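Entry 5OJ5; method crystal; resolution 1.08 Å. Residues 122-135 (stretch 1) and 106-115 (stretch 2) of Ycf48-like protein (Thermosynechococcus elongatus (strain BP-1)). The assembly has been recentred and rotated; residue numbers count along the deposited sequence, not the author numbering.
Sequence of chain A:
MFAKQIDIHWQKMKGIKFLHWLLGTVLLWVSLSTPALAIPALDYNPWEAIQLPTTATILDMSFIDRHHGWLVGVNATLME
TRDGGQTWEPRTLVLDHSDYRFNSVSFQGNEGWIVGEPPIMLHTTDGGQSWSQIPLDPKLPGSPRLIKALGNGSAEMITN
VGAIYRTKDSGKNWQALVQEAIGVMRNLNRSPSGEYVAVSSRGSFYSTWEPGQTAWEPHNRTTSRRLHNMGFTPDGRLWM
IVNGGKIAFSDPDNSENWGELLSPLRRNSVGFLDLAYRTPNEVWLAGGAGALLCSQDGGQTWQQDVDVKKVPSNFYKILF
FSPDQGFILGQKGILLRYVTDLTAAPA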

ATOM      1  N   LEU A 122      11.223   6.126  12.887  1.00 10.52           N
ATOM      2  CA  LEU A 122      11.765   7.460  12.679  1.00 10.57           C
ATOM      3  C   LEU A 122      10.614   8.456  12.651  1.00  9.77           C
ATOM      4  O   LEU A 122       9.485   8.143  12.224  1.00 10.17           O
ATOM      5  CB  LEU A 122      12.486   7.525  11.341  1.00 11.81           C
ATOM      6  CG  LEU A 122      13.574   6.475  11.115  1.00 13.10           C
ATOM      7  CD1 LEU A 122      14.120   6.557   9.702  1.00 17.00           C
ATOM      8  CD2 LEU A 122      14.680   6.586  12.117  1.00 16.72           C
ATOM      9  N   HIS A 123      10.904   9.678  13.086  1.00 10.55           N
ATOM     10  CA  HIS A 123       9.900  10.710  13.224  1.00 10.39           C
ATOM     11  C   HIS A 123      10.485  12.048  12.826  1.00 10.31           C
ATOM     12  O   HIS A 123      11.651  12.363  13.120  1.00 11.89           O
ATOM     13  CB  HIS A 123       9.417  10.714  14.689  1.00 11.64           C
ATOM     14  CG  HIS A 123       8.378  11.747  15.016  1.00 12.04           C
ATOM     15  ND1 HIS A 123       8.600  12.729  15.947  1.00 15.16           N
ATOM     16  CD2 HIS A 123       7.110  11.907  14.599  1.00 12.46           C
ATOM     17  CE1 HIS A 123       7.508  13.460  16.087  1.00 14.60           C
ATOM     18  NE2 HIS A 123       6.589  12.996  15.263  1.00 13.06           N
ATOM     19  N   THR A 124       9.644  12.884  12.242  1.00 10.11           N
ATOM     20  CA  THR A 124       9.985  14.258  11.885  1.00 10.22           C
ATOM     21  C   THR A 124       8.793  15.153  12.193  1.00 11.07           C
ATOM     22  O   THR A 124       7.637  14.748  12.043  1.00 10.78           O
ATOM     23  CB  THR A 124      10.366  14.364  10.369  1.00 10.65           C
ATOM     24  OG1 THR A 124      10.743  15.705  10.077  1.00 11.01           O
ATOM     25  CG2 THR A 124       9.234  14.002   9.437  1.00 11.52           C
ATOM     26  N   THR A 125       9.091  16.397  12.533  1.00 11.19           N
ATOM     27  CA  THR A 125       8.068  17.421  12.649  1.00 12.45           C
ATOM     28  C   THR A 125       8.277  18.561  11.678  1.00 12.55           C
ATOM     29  O   THR A 125       7.519  19.534  11.724  1.00 14.54           O
ATOM     30  CB  THR A 125       7.968  17.960  14.073  1.00 15.38           C
ATOM     31  OG1 THR A 125       9.238  18.497  14.416  1.00 18.30           O
ATOM     32  CG2 THR A 125       7.573  16.880  15.027  1.00 18.33           C
ATOM     33  N   ASP A 126       9.266  18.474  10.797  1.00 12.08           N
ATOM     34  CA  ASP A 126       9.572  19.581   9.895  1.00 13.08           C
ATOM     35  C   ASP A 126       9.604  19.133   8.442  1.00 12.49           C
ATOM     36  O   ASP A 126      10.336  19.694   7.625  1.00 13.75           O
ATOM     37  CB  ASP A 126      10.881  20.289  10.300  1.00 14.42           C
ATOM     38  CG  ASP A 126      12.097  19.385  10.251  1.00 14.97           C
ATOM     39  OD1 ASP A 126      11.991  18.255   9.751  1.00 14.62           O
ATOM     40  OD2 ASP A 126      13.186  19.842  10.695  1.00 18.03           O
ATOM     41  N   GLY A 127       8.764  18.164   8.094  1.00 11.83           N
ATOM     42  CA  GLY A 127       8.696  17.755   6.713  1.00 11.65           C
ATOM     43  C   GLY A 127       9.873  16.915   6.282  1.00 11.66           C
ATOM     44  O   GLY A 127      10.174  16.848   5.080  1.00 12.80           O
ATOM     45  N   GLY A 128      10.552  16.258   7.227  1.00 11.04           N
ATOM     46  CA  GLY A 128      11.664  15.422   6.900  1.00 10.95           C
ATOM     47  C   GLY A 128      12.983  16.149   6.724  1.00 12.49           C
ATOM     48  O   GLY A 128      13.958  15.536   6.287  1.00 12.79           O
ATOM     49  N   GLN A 129      13.054  17.425   7.116  1.00 12.85           N
ATOM     50  CA  GLN A 129      14.352  18.095   7.096  1.00 14.70           C
ATOM     51  C   GLN A 129      15.238  17.612   8.235  1.00 15.44           C
ATOM     52  O   GLN A 129      16.474  17.621   8.092  1.00 17.46           O
ATOM     53  CB  GLN A 129      14.170  19.611   7.114  1.00 15.95           C
ATOM     54  CG  GLN A 129      13.239  20.058   5.979  1.00 16.96           C
ATOM     55  CD  GLN A 129      13.614  19.433   4.622  1.00 16.83           C
ATOM     56  OE1 GLN A 129      14.659  19.739   4.057  1.00 18.94           O
ATOM     57  NE2 GLN A 129      12.753  18.571   4.067  1.00 15.94           N
ATOM     58  N   SER A 130      14.645  17.155   9.337  1.00 14.49           N
ATOM     59  CA  SER A 130      15.387  16.490  10.388  1.00 15.63           C
ATOM     60  C   SER A 130      14.550  15.310  10.837  1.00 13.90           C
ATOM     61  O   SER A 130      13.326  15.421  11.020  1.00 15.13           O
ATOM     62  CB  SER A 130      15.708  17.380  11.548  1.00 18.94           C
ATOM     63  OG  SER A 130      14.560  17.934  12.049  1.00 22.59           O
ATOM     64  N   TRP A 131      15.214  14.187  11.002  1.00 13.55           N
ATOM     65  CA  TRP A 131      14.589  12.967  11.463  1.00 13.18           C
ATOM     66  C   TRP A 131      15.257  12.546  12.764  1.00 13.46           C
ATOM     67  O   TRP A 131      16.479  12.668  12.907  1.00 15.78           O
ATOM     68  CB  TRP A 131      14.797  11.838  10.432  1.00 13.53           C
ATOM     69  CG  TRP A 131      14.067  11.991   9.118  1.00 12.53           C
ATOM     70  CD1 TRP A 131      14.521  12.595   7.987  1.00 13.55           C
ATOM     71  CD2 TRP A 131      12.739  11.561   8.845  1.00 11.54           C
ATOM     72  NE1 TRP A 131      13.567  12.526   7.006  1.00 12.37           N
ATOM     73  CE2 TRP A 131      12.455  11.903   7.510  1.00 12.04           C
ATOM     74  CE3 TRP A 131      11.768  10.913   9.610  1.00 11.72           C
ATOM     75  CZ2 TRP A 131      11.246  11.603   6.899  1.00 12.58           C
ATOM     76  CZ3 TRP A 131      10.544  10.607   8.994  1.00 12.19           C
ATOM     77  CH2 TRP A 131      10.294  10.963   7.662  1.00 12.31           C
ATOM     78  N   SER A 132      14.460  11.985  13.661  1.00 13.15           N
ATOM     79  CA  SER A 132      14.938  11.392  14.888  1.00 13.47           C
ATOM     80  C   SER A 132      14.450   9.961  14.960  1.00 12.54           C
ATOM     81  O   SER A 132      13.376   9.613  14.447  1.00 14.92           O
ATOM     82  CB  SER A 132      14.441  12.163  16.094  1.00 16.85           C
ATOM     83  OG  SER A 132      14.903  13.501  16.021  1.00 21.24           O
ATOM     84  N   GLN A 133      15.239   9.134  15.616  1.00 13.31           N
ATOM     85  CA  GLN A 133      14.870   7.768  15.885  1.00 13.60           C
ATOM     86  C   GLN A 133      14.141   7.703  17.213  1.00 14.88           C
ATOM     87  O   GLN A 133      14.603   8.249  18.219  1.00 18.43           O
ATOM     88  CB  GLN A 133      16.107   6.885  15.849  1.00 16.64           C
ATOM     89  CG  GLN A 133      15.745   5.452  16.075  1.00 18.44           C
ATOM     90  CD  GLN A 133      16.875   4.511  15.704  1.00 21.82           C
ATOM     91  OE1 GLN A 133      18.017   4.932  15.409  1.00 26.53           O
ATOM     92  NE2 GLN A 133      16.581   3.225  15.739  1.00 21.88           N
ATOM     93  N   ILE A 134      12.979   7.067  17.213  1.00 13.62           N
ATOM     94  CA  ILE A 134      12.182   6.861  18.411  1.00 15.46           C
ATOM     95  C   ILE A 134      12.434   5.445  18.902  1.00 15.01           C
ATOM     96  O   ILE A 134      12.099   4.494  18.184  1.00 14.76           O
ATOM     97  CB  ILE A 134      10.682   7.055  18.157  1.00 18.81           C
ATOM     98  CG1 ILE A 134      10.456   8.451  17.620  1.00 23.20           C
ATOM     99  CG2 ILE A 134       9.860   6.739  19.447  1.00 21.55           C
ATOM    100  CD1 ILE A 134       9.081   8.865  17.662  1.00 25.23           C
ATOM    101  N   PRO A 135      12.948   5.269  20.109  1.00 19.03           N
ATOM    102  CA  PRO A 135      13.173   3.918  20.621  1.00 22.32           C
ATOM    103  C   PRO A 135      11.854   3.172  20.728  1.00 22.35           C
ATOM    104  O   PRO A 135      10.847   3.727  21.168  1.00 22.89           O
ATOM    105  CB  PRO A 135      13.759   4.168  22.016  1.00 25.83           C
ATOM    106  CG  PRO A 135      14.149   5.612  22.056  1.00 27.83           C
ATOM    107  CD  PRO A 135      13.286   6.330  21.076  1.00 23.08           C
TER
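Stretch 2 (106-115) SFQGNEGWIV

Antiparallel strands pair through alternating backbone rungs, and side chains then sort onto the two faces of the sheet; residues 106-115 of this Ycf48-like protein, laid against residues 122-135, illustrate the rule. Stretch 2 is itself a hairpin, with strands 106-108 and 111-115 joined by a type II' turn from Gln108 to Glu111, in which Gly109 takes a positive phi. Its second strand runs beside strand 122-124 at 170°, nearly exactly antiparallel, with the axes 4.7 Å apart at their closest.

The walk begins at Leu122, a hydrogen-bonded pair with Ile114: Leu122 N donates to Ile114 O (2.8 Å), and Ile114 N returns the bond to Leu122 O (2.9 Å). Next comes the non-hydrogen-bonded pair, His123 with Trp113, whose side chains share a face. His123 CD2 lies over the indole face, 3.5 Å from Trp113 CE2, while His123 NE2 donates to Glu111 OE2 at 2.8 Å, so one imidazole serves both an aromatic and a carboxylate neighbour. At Thr124 the pairing repeats, Gly112 N to Thr124 O and Thr124 N to Gly112 O both spanning 2.9 Å. Gly112 leaves room for the ring of Phe107: a CB there would clash with Phe107 CE1, the atom that Thr124 CG2 approaches to 3.5 Å.

Beyond the strand, Thr125 and Asp126 direct their CA-to-CB bonds away from stretch 2, but the backbone is still tied to it, since Gly127 N donates to Asn110 O at 2.9 Å. Farther along, Trp131 brings the end of its side chain back: Ile114 CD1 packs over its six-membered ring, 3.5 Å from Trp131 CH2, and Phe107 CZ lies 3.7 Å from that same Trp131 CH2. Finally, Ile134 CD1 reaches Trp113 CZ3 at 3.9 Å.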

ATOM      1  N   SER A 106       4.370   7.734   6.580  1.00  8.07           N
ATOM      2  CA  SER A 106       3.093   8.448   6.625  1.00  8.15           C
ATOM      3  C   SER A 106       3.315   9.841   7.153  1.00  8.15           C
ATOM      4  O   SER A 106       3.861  10.004   8.252  1.00  8.53           O
ATOM      5  CB  SER A 106       2.128   7.693   7.521  1.00  8.64           C
ATOM      6  OG  SER A 106       0.880   8.350   7.628  1.00  8.86           O
ATOM      7  N   PHE A 107       2.826  10.825   6.411  1.00  8.48           N
ATOM      8  CA  PHE A 107       2.818  12.231   6.841  1.00  9.28           C
ATOM      9  C   PHE A 107       1.391  12.708   7.034  1.00  9.43           C
ATOM     10  O   PHE A 107       0.461  12.303   6.330  1.00 10.40           O
ATOM     11  CB  PHE A 107       3.469  13.124   5.770  1.00 10.30           C
ATOM     12  CG  PHE A 107       4.978  13.115   5.852  1.00  9.83           C
ATOM     13  CD1 PHE A 107       5.650  14.124   6.552  1.00 10.38           C
ATOM     14  CD2 PHE A 107       5.740  12.088   5.270  1.00 11.12           C
ATOM     15  CE1 PHE A 107       7.019  14.134   6.673  1.00 10.89           C
ATOM     16  CE2 PHE A 107       7.155  12.099   5.402  1.00 11.16           C
ATOM     17  CZ  PHE A 107       7.772  13.122   6.109  1.00 10.52           C
ATOM     18  N   GLN A 108       1.252  13.626   7.984  1.00  9.48           N
ATOM     19  CA  GLN A 108       0.057  14.477   8.092  1.00 10.32           C
ATOM     20  C   GLN A 108       0.631  15.888   8.224  1.00 11.09           C
ATOM     21  O   GLN A 108       1.192  16.252   9.268  1.00 12.02           O
ATOM     22  CB  GLN A 108      -0.801  14.080   9.282  1.00 11.16           C
ATOM     23  CG  GLN A 108      -2.024  14.976   9.452  1.00 14.41           C
ATOM     24  CD  GLN A 108      -2.833  15.065   8.184  1.00 17.50           C
ATOM     25  OE1 GLN A 108      -3.104  16.181   7.686  1.00 26.05           O
ATOM     26  NE2 GLN A 108      -3.249  13.955   7.667  1.00 17.76           N
ATOM     27  N   GLY A 109       0.589  16.633   7.138  1.00 12.21           N
ATOM     28  CA  GLY A 109       1.349  17.889   7.102  1.00 13.00           C
ATOM     29  C   GLY A 109       2.826  17.614   7.301  1.00 12.19           C
ATOM     30  O   GLY A 109       3.370  16.629   6.790  1.00 12.11           O
ATOM     31  N   ASN A 110       3.507  18.464   8.070  1.00 12.18           N
ATOM     32  CA  ASN A 110       4.948  18.326   8.267  1.00 13.10           C
ATOM     33  C   ASN A 110       5.326  17.231   9.254  1.00 11.67           C
ATOM     34  O   ASN A 110       6.528  16.986   9.434  1.00 12.21           O
ATOM     35  CB  ASN A 110       5.583  19.653   8.695  1.00 15.73           C
ATOM     36  CG  ASN A 110       6.249  20.417   7.513  1.00 15.68           C
ATOM     37  OD1 ASN A 110       6.273  19.978   6.381  1.00 17.47           O
ATOM     38  ND2 ASN A 110       6.817  21.550   7.826  1.00 20.28           N
ATOM     39  N   GLU A 111       4.357  16.584   9.919  1.00 11.20           N
ATOM     40  CA  GLU A 111       4.667  15.499  10.836  1.00 10.71           C
ATOM     41  C   GLU A 111       4.692  14.179  10.077  1.00  9.70           C
ATOM     42  O   GLU A 111       3.702  13.815   9.442  1.00 10.09           O
ATOM     43  CB  GLU A 111       3.675  15.412  11.977  1.00 11.50           C
ATOM     44  CG  GLU A 111       4.179  14.425  12.986  1.00 14.10           C
ATOM     45  CD  GLU A 111       3.420  14.457  14.301  1.00 14.82           C
ATOM     46  OE1 GLU A 111       2.199  14.817  14.346  1.00 15.07           O
ATOM     47  OE2 GLU A 111       4.075  14.164  15.379  1.00 17.73           O
ATOM     48  N   GLY A 112       5.823  13.473  10.141  1.00  9.66           N
ATOM     49  CA  GLY A 112       5.982  12.235   9.421  1.00 10.08           C
ATOM     50  C   GLY A 112       6.601  11.147  10.274  1.00  8.82           C
ATOM     51  O   GLY A 112       7.316  11.401  11.238  1.00  9.73           O
ATOM     52  N   TRP A 113       6.327   9.920   9.845  1.00  8.48           N
ATOM     53  CA  TRP A 113       6.758   8.729  10.555  1.00  8.73           C
ATOM     54  C   TRP A 113       7.199   7.683   9.543  1.00  8.42           C
ATOM     55  O   TRP A 113       6.578   7.546   8.480  1.00  8.99           O
ATOM     56  CB  TRP A 113       5.593   8.127  11.346  1.00  9.75           C
ATOM     57  CG  TRP A 113       4.876   9.058  12.267  1.00  9.27           C
ATOM     58  CD1 TRP A 113       3.971  10.014  11.925  1.00 10.34           C
ATOM     59  CD2 TRP A 113       5.000   9.118  13.685  1.00  9.92           C
ATOM     60  NE1 TRP A 113       3.503  10.664  13.058  1.00 11.09           N
ATOM     61  CE2 TRP A 113       4.122  10.128  14.145  1.00 10.93           C
ATOM     62  CE3 TRP A 113       5.744   8.384  14.617  1.00 12.21           C
ATOM     63  CZ2 TRP A 113       3.975  10.424  15.508  1.00 13.62           C
ATOM     64  CZ3 TRP A 113       5.613   8.693  15.976  1.00 15.16           C
ATOM     65  CH2 TRP A 113       4.727   9.692  16.389  1.00 14.45           C
ATOM     66  N   ILE A 114       8.242   6.937   9.878  1.00  8.80           N
ATOM     67  CA  ILE A 114       8.679   5.770   9.103  1.00  9.20           C
ATOM     68  C   ILE A 114       8.834   4.620  10.081  1.00  9.27           C
ATOM     69  O   ILE A 114       9.385   4.808  11.169  1.00  9.69           O
ATOM     70  CB  ILE A 114      10.037   6.031   8.416  1.00  9.41           C
ATOM     71  CG1 ILE A 114       9.909   7.166   7.391  1.00 10.21           C
ATOM     72  CG2 ILE A 114      10.550   4.754   7.743  1.00 11.67           C
ATOM     73  CD1 ILE A 114      11.267   7.702   6.927  1.00 12.13           C
ATOM     74  N   VAL A 115       8.385   3.424   9.686  1.00  8.86           N
ATOM     75  CA  VAL A 115       8.692   2.240  10.474  1.00  9.36           C
ATOM     76  C   VAL A 115       9.234   1.142   9.585  1.00  9.87           C
ATOM     77  O   VAL A 115       8.978   1.084   8.379  1.00 11.18           O
ATOM     78  CB  VAL A 115       7.495   1.730  11.304  1.00 10.01           C
ATOM     79  CG1 VAL A 115       7.060   2.769  12.306  1.00 11.52           C
ATOM     80  CG2 VAL A 115       6.311   1.301  10.412  1.00 10.86           C
TER